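Local coordinates for protein geranylgeranyl pyrophosphate synthase (PDB 3LMD) that probably joins isopentenyl units into a long-chain prenyl diphosphate, as a magnesium-dependent isoprenyl diphosphate synthase of the FPP/GGPP synthase family, at residues V29-P34 with K337-N342. Numbering follows the deposited sequence.
Sequences VEFGDP and KEALRN
Phe31 overlaps the methyl group of Ala339, its ring atom CD1 lying 4.0 Å from Ala339 CB, with the methyl meeting the ring obliquely. With CG anti to the carbonyl carbon and beside the backbone N (chi1 -49°), the ring lies alongside helix 335-349 and offers CD1 to Ala339. The same ring packs on Leu36, Thr37 and Ile40 of helix 34-55 and on Leu84 of helix 77-86, so it fills the junction of three helices.

About one helical turn beyond Ala339 the touch is looser: Val29 CG1 comes no closer than 4.4 Å to the backbone O of Asn342, and Val29 is poorly ordered. No direct hydrogen bond crosses between 29-34 and 337-342. A water bridges them instead, giving a hydrogen to Glu30 O at 3.0 Å and, weakly, another to Asn342 OD1 at 3.5 Å.

On the helix, Arg341 reaches back one turn and grips Glu338 side-on. Its NE lies 2.8 Å from Glu338 OE1 and its NH2 2.9 Å from Glu338 OE2, both oxygens close to the guanidinium plane. This two-point salt bridge should hold the guanidinium group's rotation, while NH1 is hydrogen-bonded to Asn325 OD1. Leu340 leaves the helix on the side away from the loop, and its side chain packs on Phe81, Leu84, Leu225 and Phe228.

At the far end of the loop, Asp33 ties both elements together: OD2 caps the start of helix 34-55 through Leu36 N, and OD1 is hydrogen-bonded to Thr335 OG1, at the first residue of helix 335-349. This is an interhelical loop, its last residue N-capping the next helix, laid against the C-terminal helix at the periphery of an all-helical isoprenyl synthase fold, away from its metal-binding residues.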
loop_
_atom_site.group_PDB
_atom_site.type_symbol
_atom_site.label_atom_id
_atom_site.label_comp_id
_atom_site.label_asym_id
_atom_site.label_seq_id
_atom_site.Cartn_x
_atom_site.Cartn_y
_atom_site.Cartn_z
ATOM N N VAL A 29 -23.759 20.981 5.843
ATOM C CA VAL A 29 -24.845 21.699 5.185
ATOM C C VAL A 29 -26.141 20.924 5.464
ATOM O O VAL A 29 -26.311 19.800 4.992
ATOM C CB VAL A 29 -24.593 21.841 3.661
ATOM C CG1 VAL A 29 -25.672 22.700 3.011
ATOM C CG2 VAL A 29 -23.209 22.435 3.398
ATOM N N GLU A 30 -27.037 21.510 6.255
ATOM C CA GLU A 30 -28.236 20.799 6.722
ATOM C C GLU A 30 -29.149 20.362 5.582
ATOM O O GLU A 30 -29.500 21.173 4.726
ATOM C CB GLU A 30 -29.021 21.665 7.713
ATOM C CG GLU A 30 -28.251 21.998 8.982
ATOM C CD GLU A 30 -28.902 23.109 9.780
ATOM O OE1 GLU A 30 -30.146 23.211 9.742
ATOM O OE2 GLU A 30 -28.171 23.878 10.444
ATOM N N PHE A 31 -29.528 19.083 5.564
ATOM C CA PHE A 31 -30.533 18.626 4.605
ATOM C C PHE A 31 -31.877 19.219 5.026
ATOM O O PHE A 31 -32.227 19.220 6.215
ATOM C CB PHE A 31 -30.648 17.091 4.524
ATOM C CG PHE A 31 -29.325 16.361 4.368
ATOM C CD1 PHE A 31 -28.209 16.990 3.822
ATOM C CD2 PHE A 31 -29.214 15.025 4.749
ATOM C CE1 PHE A 31 -26.998 16.311 3.678
ATOM C CE2 PHE A 31 -28.015 14.337 4.612
ATOM C CZ PHE A 31 -26.904 14.975 4.075
ATOM N N GLY A 32 -32.626 19.729 4.055
ATOM C CA GLY A 32 -33.956 20.249 4.331
ATOM C C GLY A 32 -34.956 19.121 4.472
ATOM O O GLY A 32 -36.157 19.353 4.573
ATOM N N ASP A 33 -34.454 17.891 4.479
ATOM C CA ASP A 33 -35.300 16.708 4.603
ATOM C C ASP A 33 -34.929 15.967 5.884
ATOM O O ASP A 33 -33.871 15.332 5.951
ATOM C CB ASP A 33 -35.113 15.808 3.378
ATOM C CG ASP A 33 -36.059 14.620 3.362
ATOM O OD1 ASP A 33 -36.323 14.098 2.259
ATOM O OD2 ASP A 33 -36.531 14.194 4.436
ATOM N N PRO A 34 -35.792 16.069 6.912
ATOM C CA PRO A 34 -35.597 15.462 8.228
ATOM C C PRO A 34 -35.467 13.944 8.205
ATOM O O PRO A 34 -34.692 13.402 8.989
ATOM C CB PRO A 34 -36.858 15.885 8.997
ATOM C CG PRO A 34 -37.254 17.169 8.350
ATOM C CD PRO A 34 -36.985 16.935 6.890
ATOM N N LYS A 337 -31.088 14.626 -4.478
ATOM C CA LYS A 337 -30.468 15.397 -5.569
ATOM C C LYS A 337 -30.181 16.830 -5.151
ATOM O O LYS A 337 -29.099 17.368 -5.436
ATOM C CB LYS A 337 -31.343 15.370 -6.829
ATOM C CG LYS A 337 -30.811 16.207 -7.996
ATOM C CD LYS A 337 -31.458 15.787 -9.326
ATOM C CE LYS A 337 -31.642 17.001 -10.252
ATOM N NZ LYS A 337 -32.141 16.547 -11.603
ATOM N N GLU A 338 -31.145 17.466 -4.485
ATOM C CA GLU A 338 -30.986 18.867 -4.109
ATOM C C GLU A 338 -29.980 19.056 -2.967
ATOM O O GLU A 338 -29.336 20.095 -2.885
ATOM C CB GLU A 338 -32.342 19.505 -3.738
ATOM C CG GLU A 338 -33.291 19.724 -4.959
ATOM C CD GLU A 338 -32.593 20.337 -6.192
ATOM O OE1 GLU A 338 -31.932 21.401 -6.079
ATOM O OE2 GLU A 338 -32.712 19.754 -7.285
ATOM N N ALA A 339 -29.862 18.058 -2.085
ATOM C CA ALA A 339 -28.834 18.075 -1.040
ATOM C C ALA A 339 -27.426 18.017 -1.678
ATOM O O ALA A 339 -26.495 18.703 -1.231
ATOM C CB ALA A 339 -29.034 16.862 -0.089
ATOM N N LEU A 340 -27.281 17.200 -2.714
ATOM C CA LEU A 340 -26.013 17.150 -3.433
ATOM C C LEU A 340 -25.737 18.473 -4.080
ATOM O O LEU A 340 -24.622 18.973 -3.996
ATOM C CB LEU A 340 -25.980 16.028 -4.467
ATOM C CG LEU A 340 -26.033 14.635 -3.838
ATOM C CD1 LEU A 340 -26.219 13.632 -4.921
ATOM C CD2 LEU A 340 -24.749 14.339 -3.005
ATOM N N ARG A 341 -26.735 19.053 -4.712
ATOM C CA ARG A 341 -26.573 20.328 -5.338
ATOM C C ARG A 341 -26.200 21.376 -4.319
ATOM O O ARG A 341 -25.305 22.139 -4.530
ATOM C CB ARG A 341 -27.836 20.735 -6.077
ATOM C CG ARG A 341 -27.644 21.869 -7.058
ATOM C CD ARG A 341 -28.915 22.572 -7.470
ATOM N NE ARG A 341 -29.955 21.692 -7.980
ATOM C CZ ARG A 341 -29.982 21.189 -9.191
ATOM N NH1 ARG A 341 -29.020 21.446 -10.029
ATOM N NH2 ARG A 341 -30.965 20.410 -9.548
ATOM N N ASN A 342 -26.888 21.389 -3.201
ATOM C CA ASN A 342 -26.680 22.405 -2.207
ATOM C C ASN A 342 -25.301 22.356 -1.622
ATOM O O ASN A 342 -24.756 23.348 -1.285
ATOM C CB ASN A 342 -27.686 22.307 -1.084
ATOM C CG ASN A 342 -29.089 22.657 -1.516
ATOM O OD1 ASN A 342 -30.031 22.385 -0.802
ATOM N ND2 ASN A 342 -29.237 23.237 -2.678
HETATM O O HOH W 1 -28.689 20.632 1.888
#